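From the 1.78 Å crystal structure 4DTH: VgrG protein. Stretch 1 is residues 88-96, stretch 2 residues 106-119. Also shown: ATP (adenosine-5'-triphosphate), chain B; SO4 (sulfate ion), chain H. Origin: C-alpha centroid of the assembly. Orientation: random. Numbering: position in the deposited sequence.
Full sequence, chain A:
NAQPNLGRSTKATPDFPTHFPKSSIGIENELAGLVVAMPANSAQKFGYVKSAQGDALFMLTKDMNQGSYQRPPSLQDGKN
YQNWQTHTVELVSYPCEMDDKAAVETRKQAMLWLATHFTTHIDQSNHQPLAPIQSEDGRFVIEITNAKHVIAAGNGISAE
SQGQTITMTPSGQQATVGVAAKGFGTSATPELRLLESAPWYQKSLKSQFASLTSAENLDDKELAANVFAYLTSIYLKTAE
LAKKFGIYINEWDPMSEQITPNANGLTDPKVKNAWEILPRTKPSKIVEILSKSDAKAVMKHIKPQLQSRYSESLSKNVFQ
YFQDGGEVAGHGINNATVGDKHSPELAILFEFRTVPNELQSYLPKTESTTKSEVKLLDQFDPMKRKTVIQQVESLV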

ATOM      1  N   THR A  88      -3.829   7.985  14.693  1.00 19.55           N
ATOM      2  CA  THR A  88      -2.664   8.711  14.200  1.00 19.25           C
ATOM      3  C   THR A  88      -3.084   9.255  12.810  1.00 22.45           C
ATOM      4  O   THR A  88      -4.067   8.780  12.226  1.00 21.33           O
ATOM      5  N   VAL A  89      -2.366  10.253  12.315  1.00 19.51           N
ATOM      6  CA  VAL A  89      -2.627  10.855  11.014  1.00 19.39           C
ATOM      7  C   VAL A  89      -1.587  10.343  10.033  1.00 23.49           C
ATOM      8  O   VAL A  89      -0.384  10.382  10.308  1.00 23.63           O
ATOM      9  N   GLU A  90      -2.053   9.880   8.873  1.00 20.19           N
ATOM     10  CA  GLU A  90      -1.162   9.425   7.824  1.00 19.24           C
ATOM     11  C   GLU A  90      -1.419  10.227   6.554  1.00 22.49           C
ATOM     12  O   GLU A  90      -2.569  10.346   6.116  1.00 21.93           O
ATOM     13  N   LEU A  91      -0.351  10.779   5.977  1.00 16.64           N
ATOM     14  CA  LEU A  91      -0.424  11.543   4.728  1.00 16.61           C
ATOM     15  C   LEU A  91      -0.129  10.560   3.604  1.00 20.01           C
ATOM     16  O   LEU A  91       0.898   9.874   3.632  1.00 19.26           O
ATOM     17  N   VAL A  92      -1.090  10.416   2.679  1.00 16.97           N
ATOM     18  CA  VAL A  92      -1.028   9.418   1.595  1.00 17.08           C
ATOM     19  C   VAL A  92      -1.018  10.149   0.260  1.00 21.40           C
ATOM     20  O   VAL A  92      -2.012  10.779  -0.104  1.00 20.06           O
ATOM     21  N   SER A  93       0.103  10.094  -0.467  1.00 19.35           N
ATOM     22  CA  SER A  93       0.174  10.840  -1.720  1.00 18.63           C
ATOM     23  C   SER A  93      -0.726  10.296  -2.816  1.00 22.48           C
ATOM     24  O   SER A  93      -1.040   9.100  -2.830  1.00 21.73           O
ATOM     25  N   TYR A  94      -1.135  11.184  -3.734  1.00 20.35           N
ATOM     26  CA  TYR A  94      -1.794  10.798  -4.976  1.00 20.59           C
ATOM     27  C   TYR A  94      -0.604  10.337  -5.823  1.00 23.92           C
ATOM     28  O   TYR A  94       0.420  11.035  -5.848  1.00 22.86           O
ATOM     29  N   PRO A  95      -0.639   9.133  -6.429  1.00 21.47           N
ATOM     30  CA  PRO A  95       0.535   8.673  -7.189  1.00 21.30           C
ATOM     31  C   PRO A  95       0.939   9.605  -8.318  1.00 25.15           C
ATOM     32  O   PRO A  95       0.108  10.375  -8.824  1.00 23.61           O
ATOM     33  N   CYS A  96       2.221   9.547  -8.695  1.00 21.90           N
ATOM     34  CA  CYS A  96       2.763  10.326  -9.800  1.00 22.59           C
ATOM     35  C   CYS A  96       3.725   9.453 -10.584  1.00 25.86           C
ATOM     36  O   CYS A  96       4.035   8.339 -10.152  1.00 24.09           O
ATOM     37  N   THR A 106       7.128  18.383  -5.238  1.00 22.95           N
ATOM     38  CA  THR A 106       5.963  19.135  -4.748  1.00 22.55           C
ATOM     39  C   THR A 106       5.251  18.365  -3.627  1.00 23.85           C
ATOM     40  O   THR A 106       4.859  18.983  -2.637  1.00 22.76           O
ATOM     41  N   ARG A 107       5.140  17.023  -3.748  1.00 20.78           N
ATOM     42  CA  ARG A 107       4.515  16.203  -2.699  1.00 20.02           C
ATOM     43  C   ARG A 107       5.301  16.289  -1.390  1.00 22.50           C
ATOM     44  O   ARG A 107       4.696  16.503  -0.343  1.00 21.74           O
ATOM     45  N   LYS A 108       6.641  16.169  -1.455  1.00 19.78           N
ATOM     46  CA  LYS A 108       7.513  16.251  -0.276  1.00 19.76           C
ATOM     47  C   LYS A 108       7.386  17.615   0.390  1.00 22.89           C
ATOM     48  O   LYS A 108       7.209  17.693   1.605  1.00 21.10           O
ATOM     49  N   GLN A 109       7.462  18.690  -0.419  1.00 20.16           N
ATOM     50  CA  GLN A 109       7.364  20.064   0.077  1.00 20.15           C
ATOM     51  C   GLN A 109       6.001  20.357   0.709  1.00 22.63           C
ATOM     52  O   GLN A 109       5.941  20.991   1.778  1.00 21.21           O
ATOM     53  N   ALA A 110       4.907  19.874   0.066  1.00 19.38           N
ATOM     54  CA  ALA A 110       3.544  20.074   0.581  1.00 18.99           C
ATOM     55  C   ALA A 110       3.345  19.346   1.912  1.00 21.75           C
ATOM     56  O   ALA A 110       2.694  19.878   2.808  1.00 20.75           O
ATOM     57  N   MET A 111       3.934  18.143   2.055  1.00 17.87           N
ATOM     58  CA  MET A 111       3.842  17.394   3.313  1.00 16.50           C
ATOM     59  C   MET A 111       4.605  18.093   4.424  1.00 20.72           C
ATOM     60  O   MET A 111       4.088  18.194   5.541  1.00 20.14           O
ATOM     61  N   LEU A 112       5.811  18.607   4.116  1.00 19.00           N
ATOM     62  CA  LEU A 112       6.617  19.337   5.102  1.00 19.34           C
ATOM     63  C   LEU A 112       5.925  20.629   5.505  1.00 21.69           C
ATOM     64  O   LEU A 112       5.905  20.955   6.694  1.00 20.27           O
ATOM     65  N   TRP A 113       5.288  21.316   4.539  1.00 19.27           N
ATOM     66  CA  TRP A 113       4.528  22.537   4.824  1.00 20.03           C
ATOM     67  C   TRP A 113       3.372  22.193   5.775  1.00 20.93           C
ATOM     68  O   TRP A 113       3.153  22.911   6.753  1.00 19.79           O
ATOM     69  N   LEU A 114       2.604  21.129   5.458  1.00 17.63           N
ATOM     70  CA  LEU A 114       1.467  20.750   6.301  1.00 17.27           C
ATOM     71  C   LEU A 114       1.892  20.414   7.730  1.00 20.71           C
ATOM     72  O   LEU A 114       1.205  20.817   8.669  1.00 18.67           O
ATOM     73  N   ALA A 115       3.055  19.750   7.899  1.00 18.64           N
ATOM     74  CA  ALA A 115       3.580  19.444   9.234  1.00 18.72           C
ATOM     75  C   ALA A 115       3.839  20.742  10.013  1.00 21.15           C
ATOM     76  O   ALA A 115       3.485  20.819  11.187  1.00 19.99           O
ATOM     77  N   THR A 116       4.398  21.780   9.353  1.00 18.47           N
ATOM     78  CA  THR A 116       4.605  23.064  10.032  1.00 18.59           C
ATOM     79  C   THR A 116       3.267  23.729  10.364  1.00 22.19           C
ATOM     80  O   THR A 116       3.131  24.318  11.434  1.00 20.90           O
ATOM     81  N   HIS A 117       2.281  23.611   9.458  1.00 19.64           N
ATOM     82  CA  HIS A 117       0.934  24.153   9.665  1.00 19.56           C
ATOM     83  C   HIS A 117       0.260  23.456  10.872  1.00 21.31           C
ATOM     84  O   HIS A 117      -0.367  24.129  11.702  1.00 20.45           O
ATOM     85  N   PHE A 118       0.424  22.120  10.983  1.00 17.63           N
ATOM     86  CA  PHE A 118      -0.101  21.331  12.108  1.00 16.99           C
ATOM     87  C   PHE A 118       0.564  21.759  13.422  1.00 19.68           C
ATOM     88  O   PHE A 118      -0.111  21.807  14.452  1.00 17.78           O
ATOM     89  N   THR A 119       1.889  22.048  13.385  1.00 17.21           N
ATOM     90  CA  THR A 119       2.663  22.515  14.556  1.00 16.95           C
ATOM     91  C   THR A 119       2.012  23.790  15.129  1.00 20.44           C
ATOM     92  O   THR A 119       1.820  23.880  16.341  1.00 20.58           O
TER

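A strand laid against a helix offers every second side chain to its partner, and the VgrG pair is a clear example: strand 88-93 runs nearly antiparallel to helix 106-119 (159° between their directions, axes 10.2 Å apart at closest approach). Thr88 and Glu90 stay out of the helix's reach, whereas Val89, Leu91 and Ser93 point toward it. Val89, a t rotamer, makes a loose apolar contact, its CG1 lying 4.5 Å from CE2 of Phe118 (chi1 m). Leu91, with chi1 m and chi2 t, reaches two successive turns of the helix. Its CB lies 3.8 Å from CE of Met111, a long side chain extended as m, t, t, while its CD2 meets CD2 of Leu114 (t, p) at 3.9 Å. Val92 alternates away, and its CG1 approaches C3' of ATP at 3.6 Å, so at this end the strand lies between helix and nucleotide. At Ser93 (p) the apolar row gives way: CB packs 4.2 Å from Arg107 CD, and the backbone O accepts a hydrogen bond from ATP O2' at 2.6 Å.

Beyond the strand, contact turns polar. Tyr94 (chi1 m) sends the end of its side chain away from the helix, but its carbonyl O receives two hydrogen bonds from Arg107 (chi1 m, chi2 between wells at 147°, chi3 t), 2.8 Å from NE and 3.1 Å from NH2; this oxygen sits at the guanidinium edge, where N-H groups can converge on one acceptor. Pro95 points away, placing CG 3.5 Å from C5 of the ATP adenine. Cys96 (p) turns back, its CB covering one guanidinium face at 3.7 Å from Arg107 CZ. On the helix, remote from the strand, Trp113 NE1 and His117 ND1 each donate a hydrogen bond to sulfate, at 2.9 Å to O4 and O2 respectively.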

ATOM      1  CB  THR A  88      -1.430   7.802  14.100  1.00 28.56           C
ATOM      2  OG1 THR A  88      -1.717   6.710  13.223  1.00 27.58           O
ATOM      3  CG2 THR A  88      -0.973   7.284  15.463  1.00 30.09           C
ATOM      4  CB  VAL A  89      -2.650  12.403  11.063  1.00 22.20           C
ATOM      5  CG1 VAL A  89      -2.642  13.009   9.658  1.00 21.64           C
ATOM      6  CG2 VAL A  89      -3.846  12.915  11.858  1.00 22.01           C
ATOM      7  CB  GLU A  90      -1.340   7.927   7.577  1.00 20.42           C
ATOM      8  CG  GLU A  90      -0.377   7.377   6.534  1.00 25.18           C
ATOM      9  CD  GLU A  90      -0.603   5.913   6.233  1.00 35.96           C
ATOM     10  OE1 GLU A  90      -1.773   5.527   6.011  1.00 29.40           O
ATOM     11  OE2 GLU A  90       0.392   5.157   6.193  1.00 26.95           O
ATOM     12  CB  LEU A  91       0.548  12.740   4.717  1.00 16.47           C
ATOM     13  CG  LEU A  91       0.491  13.702   5.926  1.00 19.64           C
ATOM     14  CD1 LEU A  91       1.379  14.908   5.693  1.00 19.97           C
ATOM     15  CD2 LEU A  91      -0.946  14.141   6.236  1.00 19.67           C
ATOM     16  CB  VAL A  92      -2.211   8.404   1.708  1.00 20.51           C
ATOM     17  CG1 VAL A  92      -2.159   7.372   0.584  1.00 20.65           C
ATOM     18  CG2 VAL A  92      -2.220   7.707   3.068  1.00 20.14           C
ATOM     19  CB  SER A  93       1.612  10.922  -2.231  1.00 21.41           C
ATOM     20  OG  SER A  93       2.051   9.695  -2.799  1.00 21.56           O
ATOM     21  CB  TYR A  94      -2.506  11.995  -5.629  1.00 21.94           C
ATOM     22  CG  TYR A  94      -3.842  12.265  -4.974  1.00 24.36           C
ATOM     23  CD1 TYR A  94      -3.929  13.027  -3.811  1.00 25.45           C
ATOM     24  CD2 TYR A  94      -5.010  11.693  -5.468  1.00 26.32           C
ATOM     25  CE1 TYR A  94      -5.150  13.247  -3.179  1.00 25.40           C
ATOM     26  CE2 TYR A  94      -6.240  11.902  -4.842  1.00 27.63           C
ATOM     27  CZ  TYR A  94      -6.304  12.686  -3.698  1.00 32.37           C
ATOM     28  OH  TYR A  94      -7.502  12.893  -3.059  1.00 33.49           O
ATOM     29  CB  PRO A  95       0.093   7.308  -7.724  1.00 23.26           C
ATOM     30  CG  PRO A  95      -1.425   7.397  -7.763  1.00 27.93           C
ATOM     31  CD  PRO A  95      -1.736   8.146  -6.509  1.00 22.83           C
ATOM     32  CB  CYS A  96       3.434  11.611  -9.310  1.00 22.64           C
ATOM     33  SG  CYS A  96       4.912  11.354  -8.289  1.00 26.67           S
ATOM     34  CB  THR A 106       5.026  19.544  -5.889  1.00 30.93           C
ATOM     35  OG1 THR A 106       5.797  20.184  -6.909  1.00 35.82           O
ATOM     36  CG2 THR A 106       3.926  20.492  -5.428  1.00 27.41           C
ATOM     37  CB  ARG A 107       4.370  14.741  -3.146  1.00 19.83           C
ATOM     38  CG  ARG A 107       3.187  14.519  -4.074  1.00 19.53           C
ATOM     39  CD  ARG A 107       3.478  13.415  -5.099  1.00 22.04           C
ATOM     40  NE  ARG A 107       2.283  13.142  -5.901  1.00 24.88           N
ATOM     41  CZ  ARG A 107       1.821  13.921  -6.875  1.00 28.73           C
ATOM     42  NH1 ARG A 107       2.487  15.013  -7.235  1.00 19.39           N
ATOM     43  NH2 ARG A 107       0.694  13.610  -7.499  1.00 22.98           N
ATOM     44  CB  LYS A 108       8.971  15.994  -0.675  1.00 22.06           C
ATOM     45  CG  LYS A 108       9.263  14.527  -1.050  1.00 23.35           C
ATOM     46  CD  LYS A 108      10.551  14.408  -1.885  1.00 28.58           C
ATOM     47  CE  LYS A 108      11.786  14.858  -1.121  1.00 28.00           C
ATOM     48  NZ  LYS A 108      13.022  14.712  -1.936  1.00 27.66           N
ATOM     49  CB  GLN A 109       7.719  21.064  -1.036  1.00 21.59           C
ATOM     50  CG  GLN A 109       9.221  21.054  -1.333  1.00 37.42           C
ATOM     51  CD  GLN A 109       9.583  21.812  -2.582  1.00 72.87           C
ATOM     52  OE1 GLN A 109       9.409  21.331  -3.706  1.00 71.59           O
ATOM     53  NE2 GLN A 109      10.164  22.987  -2.411  1.00 72.26           N
ATOM     54  CB  ALA A 110       2.521  19.600  -0.437  1.00 19.62           C
ATOM     55  CB  MET A 111       4.344  15.966   3.128  1.00 17.86           C
ATOM     56  CG  MET A 111       3.354  15.103   2.382  1.00 19.81           C
ATOM     57  SD  MET A 111       3.852  13.380   2.400  1.00 22.38           S
ATOM     58  CE  MET A 111       2.506  12.658   1.434  1.00 19.01           C
ATOM     59  CB  LEU A 112       8.043  19.601   4.610  1.00 19.80           C
ATOM     60  CG  LEU A 112       8.940  18.364   4.498  1.00 24.58           C
ATOM     61  CD1 LEU A 112      10.134  18.650   3.608  1.00 25.52           C
ATOM     62  CD2 LEU A 112       9.374  17.850   5.881  1.00 26.57           C
ATOM     63  CB  TRP A 113       3.972  23.205   3.542  1.00 19.41           C
ATOM     64  CG  TRP A 113       2.892  24.207   3.874  1.00 20.76           C
ATOM     65  CD1 TRP A 113       3.070  25.429   4.454  1.00 23.43           C
ATOM     66  CD2 TRP A 113       1.475  23.977   3.853  1.00 20.08           C
ATOM     67  NE1 TRP A 113       1.852  25.991   4.761  1.00 23.05           N
ATOM     68  CE2 TRP A 113       0.856  25.118   4.413  1.00 23.94           C
ATOM     69  CE3 TRP A 113       0.665  22.914   3.415  1.00 20.98           C
ATOM     70  CZ2 TRP A 113      -0.531  25.236   4.525  1.00 23.26           C
ATOM     71  CZ3 TRP A 113      -0.711  23.035   3.524  1.00 22.14           C
ATOM     72  CH2 TRP A 113      -1.295  24.197   4.050  1.00 22.65           C
ATOM     73  CB  LEU A 114       0.605  19.633   5.680  1.00 17.31           C
ATOM     74  CG  LEU A 114      -0.663  19.289   6.482  1.00 20.77           C
ATOM     75  CD1 LEU A 114      -1.638  20.458   6.527  1.00 20.50           C
ATOM     76  CD2 LEU A 114      -1.339  18.055   5.936  1.00 22.60           C
ATOM     77  CB  ALA A 115       4.853  18.624   9.127  1.00 19.35           C
ATOM     78  CB  THR A 116       5.551  23.999   9.259  1.00 27.02           C
ATOM     79  OG1 THR A 116       4.879  24.573   8.131  1.00 35.88           O
ATOM     80  CG2 THR A 116       6.841  23.317   8.855  1.00 18.06           C
ATOM     81  CB  HIS A 117       0.106  24.004   8.372  1.00 20.66           C
ATOM     82  CG  HIS A 117      -1.304  24.471   8.510  1.00 24.57           C
ATOM     83  ND1 HIS A 117      -1.638  25.808   8.388  1.00 27.32           N
ATOM     84  CD2 HIS A 117      -2.428  23.757   8.754  1.00 26.59           C
ATOM     85  CE1 HIS A 117      -2.948  25.867   8.578  1.00 26.82           C
ATOM     86  NE2 HIS A 117      -3.465  24.658   8.797  1.00 26.86           N
ATOM     87  CB  PHE A 118       0.126  19.830  11.870  1.00 18.80           C
ATOM     88  CG  PHE A 118      -0.940  19.072  11.103  1.00 19.46           C
ATOM     89  CD1 PHE A 118      -2.288  19.205  11.431  1.00 22.68           C
ATOM     90  CD2 PHE A 118      -0.586  18.122  10.151  1.00 21.27           C
ATOM     91  CE1 PHE A 118      -3.265  18.445  10.775  1.00 23.23           C
ATOM     92  CE2 PHE A 118      -1.567  17.367   9.494  1.00 23.61           C
ATOM     93  CZ  PHE A 118      -2.899  17.547   9.799  1.00 21.60           C
ATOM     94  CB  THR A 119       4.155  22.684  14.198  1.00 22.19           C
ATOM     95  OG1 THR A 119       4.669  21.441  13.714  1.00 21.37           O
ATOM     96  CG2 THR A 119       4.999  23.170  15.389  1.00 22.61           C
TER
HETATM   97  PG  ATP B 401      -3.502  -1.593   2.879  0.50 92.25           P
HETATM   98  O1G ATP B 401      -2.049  -1.935   2.772  0.50 93.34           O
HETATM   99  O2G ATP B 401      -4.347  -2.591   2.138  0.50 92.91           O
HETATM  100  O3G ATP B 401      -3.970  -1.540   4.305  0.50 92.76           O
HETATM  101  PB  ATP B 401      -4.803   0.789   1.914  0.50 85.57           P
HETATM  102  O1B ATP B 401      -5.969   0.042   1.401  0.50 86.37           O
HETATM  103  O2B ATP B 401      -5.208   1.502   3.182  0.50 86.26           O
HETATM  104  O3B ATP B 401      -3.684  -0.152   2.205  0.50 89.32           O
HETATM  105  PA  ATP B 401      -4.164   1.794  -0.654  0.60 72.32           P
HETATM  106  O1A ATP B 401      -4.562   0.450  -1.124  0.60 72.73           O
HETATM  107  O2A ATP B 401      -5.114   2.809  -1.295  0.60 73.13           O
HETATM  108  O3A ATP B 401      -4.307   1.859   0.828  0.60 79.31           O
HETATM  109  O5' ATP B 401      -2.641   2.060  -1.086  1.00 62.23           O
HETATM  110  C5' ATP B 401      -2.173   3.411  -0.945  1.00 49.47           C
HETATM  111  C4' ATP B 401      -0.790   3.600  -1.508  1.00 37.98           C
HETATM  112  O4' ATP B 401      -0.756   3.177  -2.902  1.00 33.12           O
HETATM  113  C3' ATP B 401      -0.327   5.057  -1.519  1.00 31.22           C
HETATM  114  O3' ATP B 401       1.075   5.187  -1.294  1.00 26.13           O
HETATM  115  C2' ATP B 401      -0.719   5.500  -2.921  1.00 30.31           C
HETATM  116  O2' ATP B 401      -0.078   6.689  -3.353  1.00 30.31           O
HETATM  117  C1' ATP B 401      -0.301   4.265  -3.693  1.00 30.37           C
HETATM  118  N9  ATP B 401      -0.826   4.136  -5.054  1.00 27.29           N
HETATM  119  C8  ATP B 401      -2.141   4.103  -5.435  1.00 27.41           C
HETATM  120  N7  ATP B 401      -2.308   3.967  -6.728  1.00 26.83           N
HETATM  121  C5  ATP B 401      -1.017   3.911  -7.233  1.00 24.86           C
HETATM  122  C6  ATP B 401      -0.501   3.757  -8.536  1.00 25.60           C
HETATM  123  N6  ATP B 401      -1.262   3.627  -9.631  1.00 25.24           N
HETATM  124  N1  ATP B 401       0.843   3.723  -8.678  1.00 25.54           N
HETATM  125  C2  ATP B 401       1.614   3.834  -7.593  1.00 23.81           C
HETATM  126  N3  ATP B 401       1.247   3.979  -6.322  1.00 23.91           N
HETATM  127  C4  ATP B 401      -0.092   4.015  -6.201  1.00 25.76           C
HETATM  128  S   SO4 H 407       0.393  28.724   6.782  1.00 43.38           S
HETATM  129  O1  SO4 H 407       0.620  29.913   7.598  1.00 43.81           O
HETATM  130  O2  SO4 H 407       0.600  27.505   7.596  1.00 43.92           O
HETATM  131  O3  SO4 H 407      -0.984  28.738   6.298  1.00 43.88           O
HETATM  132  O4  SO4 H 407       1.345  28.722   5.649  1.00 40.18           O